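PDB 4OXI: enterobactin synthetase component F-related protein, which is an adenylation domain (AlmE) that binds glycyl-adenosine-5'-phosphate and probably uses ATP to activate glycine in a pathway that modifies lipopolysaccharide. Local coordinates for residues 170-175 / 190-195; 107-112 / 149-154; 98-103 / 120-125. All coordinates share one frame; numbering follows the deposited sequence.

Contact 1: residues 170-175 / 190-195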
# COMPACT_ATOMS: atom_id res chain seq x y z
N HIS A 170 25.02 -2.23 3.69
CA HIS A 170 25.07 -3.68 3.84
C HIS A 170 24.02 -4.34 2.96
O HIS A 170 22.80 -4.15 3.16
CB HIS A 170 24.92 -4.05 5.31
CG HIS A 170 26.09 -3.61 6.14
ND1 HIS A 170 27.13 -4.45 6.46
CD2 HIS A 170 26.39 -2.40 6.68
CE1 HIS A 170 28.02 -3.78 7.18
NE2 HIS A 170 27.59 -2.54 7.33
N ILE A 171 24.51 -5.08 1.98
CA ILE A 171 23.69 -5.62 0.90
C ILE A 171 23.41 -7.09 1.17
O ILE A 171 24.34 -7.86 1.40
CB ILE A 171 24.43 -5.50 -0.42
CG1 ILE A 171 24.94 -4.07 -0.62
CG2 ILE A 171 23.54 -5.93 -1.58
CD1 ILE A 171 23.85 -3.02 -0.62
N TYR A 172 22.13 -7.48 1.13
CA TYR A 172 21.78 -8.87 1.39
C TYR A 172 21.17 -9.50 0.16
O TYR A 172 20.45 -8.85 -0.58
CB TYR A 172 20.81 -8.96 2.57
CG TYR A 172 21.47 -8.63 3.88
CD1 TYR A 172 22.02 -9.63 4.68
CD2 TYR A 172 21.59 -7.31 4.31
CE1 TYR A 172 22.65 -9.32 5.88
CE2 TYR A 172 22.21 -7.00 5.50
CZ TYR A 172 22.75 -8.01 6.27
OH TYR A 172 23.37 -7.70 7.46
N ALA A 173 21.47 -10.78 -0.06
CA ALA A 173 20.89 -11.50 -1.19
C ALA A 173 20.87 -12.99 -0.89
O ALA A 173 21.67 -13.48 -0.09
CB ALA A 173 21.68 -11.22 -2.46
N LEU A 174 19.93 -13.71 -1.51
CA LEU A 174 19.90 -15.17 -1.40
C LEU A 174 21.08 -15.76 -2.20
O LEU A 174 21.65 -15.08 -3.05
CB LEU A 174 18.55 -15.69 -1.90
CG LEU A 174 17.34 -15.16 -1.12
CD1 LEU A 174 16.04 -15.49 -1.84
CD2 LEU A 174 17.32 -15.70 0.30
N PRO A 175 21.47 -17.02 -1.92
CA PRO A 175 22.70 -17.58 -2.50
C PRO A 175 22.70 -17.72 -4.02
O PRO A 175 23.77 -17.93 -4.59
CB PRO A 175 22.79 -18.97 -1.86
CG PRO A 175 22.08 -18.84 -0.58
CD PRO A 175 20.91 -17.92 -0.88
N THR A 190 29.54 -3.51 1.94
CA THR A 190 29.68 -4.89 2.42
C THR A 190 28.55 -5.77 1.91
O THR A 190 27.37 -5.44 2.05
CB THR A 190 29.68 -4.93 3.97
OG1 THR A 190 30.78 -4.14 4.45
CG2 THR A 190 29.79 -6.37 4.49
N PHE A 191 28.91 -6.91 1.32
CA PHE A 191 27.93 -7.81 0.74
C PHE A 191 27.82 -9.07 1.56
O PHE A 191 28.83 -9.72 1.85
CB PHE A 191 28.33 -8.17 -0.69
CG PHE A 191 28.22 -7.02 -1.63
CD1 PHE A 191 27.08 -6.87 -2.42
CD2 PHE A 191 29.21 -6.05 -1.69
CE1 PHE A 191 26.96 -5.81 -3.27
CE2 PHE A 191 29.10 -4.98 -2.54
CZ PHE A 191 27.97 -4.85 -3.33
N HIS A 192 26.58 -9.41 1.93
CA HIS A 192 26.34 -10.55 2.79
C HIS A 192 25.56 -11.60 2.01
O HIS A 192 24.38 -11.40 1.68
CB HIS A 192 25.51 -10.14 4.02
CG HIS A 192 26.19 -9.16 4.94
ND1 HIS A 192 27.06 -9.54 5.94
CD2 HIS A 192 26.07 -7.81 5.04
CE1 HIS A 192 27.47 -8.47 6.60
NE2 HIS A 192 26.88 -7.41 6.08
N THR A 193 26.19 -12.72 1.71
CA THR A 193 25.42 -13.84 1.19
C THR A 193 24.97 -14.68 2.38
O THR A 193 25.79 -15.13 3.18
CB THR A 193 26.19 -14.69 0.18
OG1 THR A 193 26.58 -13.86 -0.93
CG2 THR A 193 25.32 -15.83 -0.33
N VAL A 194 23.66 -14.84 2.52
CA VAL A 194 23.12 -15.57 3.66
C VAL A 194 22.75 -16.97 3.21
O VAL A 194 21.91 -17.14 2.34
CB VAL A 194 21.87 -14.87 4.23
CG1 VAL A 194 21.36 -15.63 5.45
CG2 VAL A 194 22.18 -13.42 4.59
N GLN A 195 23.41 -17.97 3.79
CA GLN A 195 23.09 -19.35 3.46
C GLN A 195 21.71 -19.71 3.99
O GLN A 195 21.27 -19.18 5.02
CB GLN A 195 24.16 -20.31 3.99
CG GLN A 195 25.55 -20.15 3.31
CD GLN A 195 25.47 -20.15 1.78
OE1 GLN A 195 24.67 -20.88 1.18
NE2 GLN A 195 26.29 -19.32 1.14
O HOH W 1 24.47 -13.98 -3.03

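Contact 2: residues 107-112 / 149-154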
# COMPACT_ATOMS: atom_id res chain seq x y z
N ASP A 107 9.39 -10.66 -6.64
CA ASP A 107 10.41 -11.68 -6.74
C ASP A 107 10.52 -12.36 -5.38
O ASP A 107 10.21 -11.75 -4.35
CB ASP A 107 11.74 -11.02 -7.11
CG ASP A 107 12.86 -12.04 -7.30
OD1 ASP A 107 13.08 -12.47 -8.45
OD2 ASP A 107 13.52 -12.41 -6.29
N LEU A 108 10.97 -13.61 -5.38
CA LEU A 108 11.08 -14.39 -4.15
C LEU A 108 11.81 -13.65 -3.04
O LEU A 108 11.43 -13.72 -1.86
CB LEU A 108 11.82 -15.69 -4.45
CG LEU A 108 12.33 -16.48 -3.24
CD1 LEU A 108 11.14 -17.03 -2.46
CD2 LEU A 108 13.28 -17.60 -3.70
N ALA A 109 12.88 -12.94 -3.41
CA ALA A 109 13.72 -12.25 -2.42
C ALA A 109 12.93 -11.22 -1.63
O ALA A 109 13.13 -11.07 -0.44
CB ALA A 109 14.91 -11.62 -3.10
N ALA A 110 12.00 -10.51 -2.28
CA ALA A 110 11.19 -9.52 -1.55
C ALA A 110 10.29 -10.17 -0.51
O ALA A 110 10.22 -9.69 0.63
CB ALA A 110 10.35 -8.70 -2.52
N TYR A 111 9.60 -11.25 -0.88
CA TYR A 111 8.68 -11.93 0.04
C TYR A 111 9.42 -12.69 1.15
O TYR A 111 8.95 -12.75 2.28
CB TYR A 111 7.67 -12.82 -0.74
CG TYR A 111 6.93 -11.99 -1.76
CD1 TYR A 111 5.78 -11.31 -1.43
CD2 TYR A 111 7.44 -11.82 -3.04
CE1 TYR A 111 5.13 -10.49 -2.35
CE2 TYR A 111 6.80 -11.02 -3.96
CZ TYR A 111 5.65 -10.36 -3.61
OH TYR A 111 5.04 -9.56 -4.55
N SER A 112 10.58 -13.26 0.82
CA SER A 112 11.46 -13.88 1.81
C SER A 112 11.84 -12.87 2.88
O SER A 112 11.79 -13.16 4.06
CB SER A 112 12.75 -14.34 1.12
OG SER A 112 12.55 -15.55 0.42
N MET A 149 17.98 -5.45 0.91
CA MET A 149 17.77 -6.75 0.28
C MET A 149 17.61 -6.58 -1.22
O MET A 149 16.76 -5.81 -1.68
CB MET A 149 16.51 -7.42 0.82
CG MET A 149 16.31 -8.81 0.27
SD MET A 149 17.25 -9.99 1.23
CE MET A 149 16.91 -11.50 0.32
N VAL A 150 18.40 -7.32 -1.98
CA VAL A 150 18.38 -7.19 -3.43
C VAL A 150 18.16 -8.55 -4.06
O VAL A 150 18.05 -9.56 -3.34
CB VAL A 150 19.71 -6.56 -3.96
CG1 VAL A 150 20.00 -5.27 -3.23
CG2 VAL A 150 20.88 -7.53 -3.78
N ASP A 151 18.08 -8.58 -5.39
CA ASP A 151 18.07 -9.83 -6.16
C ASP A 151 18.75 -9.55 -7.50
O ASP A 151 19.12 -8.41 -7.77
CB ASP A 151 16.65 -10.34 -6.39
CG ASP A 151 15.77 -9.32 -7.14
OD1 ASP A 151 16.28 -8.54 -7.98
OD2 ASP A 151 14.55 -9.29 -6.89
N ALA A 152 18.87 -10.57 -8.34
CA ALA A 152 19.59 -10.44 -9.62
C ALA A 152 19.04 -9.35 -10.54
O ALA A 152 19.80 -8.66 -11.21
CB ALA A 152 19.62 -11.78 -10.34
N GLN A 153 17.72 -9.18 -10.56
CA GLN A 153 17.11 -8.19 -11.44
C GLN A 153 17.47 -6.75 -11.04
O GLN A 153 17.46 -5.84 -11.88
CB GLN A 153 15.58 -8.40 -11.48
CG GLN A 153 14.77 -7.21 -11.96
CD GLN A 153 13.26 -7.49 -12.03
OE1 GLN A 153 12.83 -8.65 -11.99
NE2 GLN A 153 12.46 -6.43 -12.14
N GLN A 154 17.84 -6.53 -9.78
CA GLN A 154 18.10 -5.17 -9.29
C GLN A 154 19.58 -4.77 -9.23
O GLN A 154 19.91 -3.66 -8.80
CB GLN A 154 17.47 -4.99 -7.90
CG GLN A 154 15.98 -5.30 -7.85
CD GLN A 154 15.18 -4.27 -8.62
OE1 GLN A 154 15.57 -3.10 -8.72
NE2 GLN A 154 14.06 -4.69 -9.17

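Contact 3: residues 98-103 / 120-125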
# COMPACT_ATOMS: atom_id res chain seq x y z
N GLN A 98 17.92 -3.53 12.53
CA GLN A 98 16.50 -3.36 12.87
C GLN A 98 15.66 -3.02 11.63
O GLN A 98 14.53 -3.49 11.49
CB GLN A 98 16.31 -2.28 13.94
CG GLN A 98 14.83 -1.90 14.16
CD GLN A 98 13.98 -3.06 14.69
OE1 GLN A 98 14.45 -3.87 15.49
NE2 GLN A 98 12.73 -3.15 14.23
N ARG A 99 16.22 -2.20 10.74
CA ARG A 99 15.49 -1.76 9.56
C ARG A 99 16.15 -2.26 8.26
O ARG A 99 17.35 -2.08 8.05
CB ARG A 99 15.38 -0.23 9.54
CG ARG A 99 14.70 0.35 10.79
CD ARG A 99 14.47 1.85 10.66
NE ARG A 99 13.66 2.36 11.77
CZ ARG A 99 13.37 3.64 11.94
NH1 ARG A 99 13.80 4.55 11.08
NH2 ARG A 99 12.65 4.02 12.99
N VAL A 100 15.35 -2.89 7.41
CA VAL A 100 15.87 -3.37 6.13
C VAL A 100 15.08 -2.77 4.99
O VAL A 100 13.85 -2.85 4.97
CB VAL A 100 15.79 -4.90 6.02
CG1 VAL A 100 16.37 -5.36 4.67
CG2 VAL A 100 16.56 -5.54 7.13
N ALA A 101 15.77 -2.17 4.04
CA ALA A 101 15.10 -1.67 2.85
C ALA A 101 15.05 -2.77 1.80
O ALA A 101 15.98 -3.58 1.68
CB ALA A 101 15.80 -0.46 2.31
N ILE A 102 13.97 -2.83 1.05
CA ILE A 102 13.79 -3.92 0.10
C ILE A 102 13.72 -3.39 -1.33
O ILE A 102 12.75 -2.75 -1.69
CB ILE A 102 12.54 -4.74 0.43
CG1 ILE A 102 12.61 -5.23 1.88
CG2 ILE A 102 12.40 -5.91 -0.55
CD1 ILE A 102 11.58 -6.27 2.22
N LEU A 103 14.77 -3.66 -2.11
CA LEU A 103 14.89 -3.15 -3.47
C LEU A 103 14.26 -4.15 -4.45
O LEU A 103 13.71 -3.78 -5.49
CB LEU A 103 16.37 -2.93 -3.83
CG LEU A 103 16.73 -2.25 -5.15
CD1 LEU A 103 16.34 -0.78 -5.13
CD2 LEU A 103 18.23 -2.39 -5.44
N GLY A 120 11.08 -11.94 12.63
CA GLY A 120 12.15 -11.47 13.49
C GLY A 120 11.89 -10.17 14.24
O GLY A 120 12.79 -9.65 14.90
N GLY A 121 10.67 -9.63 14.16
CA GLY A 121 10.37 -8.39 14.86
C GLY A 121 11.09 -7.15 14.32
O GLY A 121 11.29 -6.16 15.02
N MET A 122 11.48 -7.20 13.05
CA MET A 122 12.19 -6.07 12.46
C MET A 122 11.28 -5.15 11.64
O MET A 122 10.06 -5.32 11.65
CB MET A 122 13.39 -6.58 11.68
CG MET A 122 14.42 -7.18 12.65
SD MET A 122 15.62 -8.21 11.83
CE MET A 122 15.99 -7.07 10.50
N THR A 123 11.88 -4.16 10.98
CA THR A 123 11.12 -3.16 10.23
C THR A 123 11.55 -3.20 8.78
O THR A 123 12.74 -3.09 8.48
CB THR A 123 11.44 -1.73 10.73
OG1 THR A 123 11.37 -1.69 12.16
CG2 THR A 123 10.47 -0.72 10.14
N TYR A 124 10.59 -3.37 7.86
CA TYR A 124 10.96 -3.34 6.46
C TYR A 124 10.51 -2.07 5.76
O TYR A 124 9.50 -1.46 6.13
CB TYR A 124 10.56 -4.62 5.71
CG TYR A 124 9.11 -4.72 5.26
CD1 TYR A 124 8.71 -4.24 4.01
CD2 TYR A 124 8.15 -5.36 6.06
CE1 TYR A 124 7.39 -4.36 3.59
CE2 TYR A 124 6.82 -5.48 5.64
CZ TYR A 124 6.46 -4.98 4.41
OH TYR A 124 5.16 -5.12 3.99
N ILE A 125 11.28 -1.67 4.76
CA ILE A 125 11.04 -0.44 4.02
C ILE A 125 11.07 -0.75 2.52
O ILE A 125 12.14 -0.87 1.92
CB ILE A 125 12.12 0.60 4.34
CG1 ILE A 125 12.26 0.74 5.87
CG2 ILE A 125 11.80 1.96 3.70
CD1 ILE A 125 13.56 1.34 6.30
O HOH W 2 12.23 0.47 13.40

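Contact 1: residues 170-175 / 190-195
The imidazole of His192 lies along the phenol ring of Tyr172, the two planes only 11° apart but slid so far that they barely overlap. His192 CD2 sits over one face of the tyrosine ring, 3.5 Å from Tyr172 CZ, and Tyr172 OH in turn stands over one face of the imidazole, displaced toward its rim. At the edge of the tyrosine ring Val194 CG2 meets CD1. The His170 ring comes to the edge of His192 instead, rim to rim, and a hydrogen bond joins His170 ND1 to His192 NE2 at 3.0 Å; either nitrogen could be the donor. With CG of both Tyr172 and His192 anti to the carbonyl carbon (chi1 -70° and -63°), the two rings leave neighbouring strands in the same direction. On the opposite face of the sheet Ile171 and Phe191 are paired, and Ile171 CG1 makes a CH-pi contact over the face of the Phe191 ring, 4.1 Å from its centroid; Leu158 and Leu162 of helix 155-164 cover that side.

Strands 170-173 and 190-193 are parallel, the latter at the edge of its sheet, and close a beta-alpha-beta unit through helix 180-185. Two backbone bonds are nearly straight, Ile171 N to Thr190 O (2.9 Å) and His192 N to Ile171 O (2.8 Å), while Ala173 N to His192 O is weak at 3.4 Å. Where the strands end, a water donates to Leu174 O and accepts from Thr193 OG1, and Pro175 CG approaches Val194 O.

His192 is gripped at both nitrogens, by His170 and, through ND1, by Tyr91 OH of helix 78-95. These bonds would hold the imidazole's rotation, keeping it nearly parallel to Tyr172. The N...N bond has room for one proton, so His170 ND1 and His192 NE2 are probably not both protonated, and their tautomers are probably coupled.

Contact 2: residues 107-112 / 149-154
Ala109 CB sits against the loop just after strand 147-149, 3.8 Å from Val150 O and 3.9 Å from Asp151 CB. The methyl of Met149 closes over the same alanine, with CE 4.0 Å from Ala109 CB and about as near to Ala109 O. The Met149 chain leaves with CG anti to the backbone N and bends at chi2 (84°), bringing CE against the first turn of helix 108-119.

Beside this small apolar patch two carboxylates meet from opposite directions, their planes 60° apart. Asp107 OD2 and Asp151 OD2 are 3.3 Å apart, both acceptors. Asp107 is the N-cap of the helix: its OD2 takes the N-H of Ala109 at 3.0 Å, on the anti side and somewhat out of the carboxylate plane, while OD1 forms a salt bridge with Lys72. Asp151 OD2 is hydrogen-bonded by Ser104 OG, and its OD1 receives a weak bond from Gln154 N.

If both acids are ionised, their repulsion is probably eased at Asp107 by Lys72 and the helix N terminus, and at Asp151 by hydrogen bonds alone; closeness to Asp107 could raise the proton affinity of Asp151.

Contact 3: residues 98-103 / 120-125
Around Val100 and Ile125 the packing is tight and backbone-led, whereas at Gln98 and Thr123 the contact turns polar and takes in a water. In the tight part strands 99-102 and 123-126 run parallel and bond in alternation: Val100 N to Thr123 O, Ile125 N to Val100 O and Ile102 N to Ile125 O, each 2.8 Å. The first is almost straight at the acceptor; the last reaches Ile125 O from above the carbonyl plane. Val100 and Tyr124 face helices 78-95 and 108-119, respectively. There Val100 CG2 meets the methyl CE of Met122 at 3.7 Å, the methionine being bent at its last torsion (chi3 47°), and Ile102 CD1 touches Tyr124 CD1 obliquely at 3.9 Å. Trp92 packs on both Val100 and Met122. On the other side of the sheet Arg99 CB lies by Ile125 CD1, and Arg99 CG runs alongside Thr123 CB.

The polar, more solvent-facing end, where Gln98 and Arg99 are partly exposed, is held by amide and hydroxyl. Gln98 turns back at chi2 (63°), bringing NE2 to Thr123 OG1 at 2.9 Å with the hydroxyl close to the amide plane; a weak bond from NE2 also reaches Gly121 O. Gln98 O accepts Thr123 N as the strands begin. Gly121, at positive phi, is the C-prime residue of the Schellman motif that ends helix 108-119, after which Met122 leads into strand 123-126. A water bonded to Arg99 NE, in the guanidinium plane, donates to Thr123 OG1 at 2.6 Å.

Arg99 NH1 separately bonds Thr143 O. Because Gln98 NE2 and the water both donate to Thr123 OG1, the hydroxyl's own proton is probably directed to Tyr216 O, linking the outer strand to strand 216-222.

In the fold
From the N terminus, strand 99-102 leads into helix 108-119 and strand 123-126, and contact 3 closes this beta-alpha-beta unit. Contact 2 crosses it: its first segment begins that same helix, inside the loop of contact 3, while its second runs from the end of strand 147-149 into a loop. That strand lies between strands 99-102 and 170-173, so Met149 bonds to Ala101 and Leu103 on one side, and Val150 to Tyr172 on the other. Contact 1 follows in series, closing the unit through helix 180-185. Contacts 3 and 1 each join an edge strand to its inner neighbour at opposite ends of the five-stranded parallel sheet; contact 2 sets helix 108-119 against its central strand.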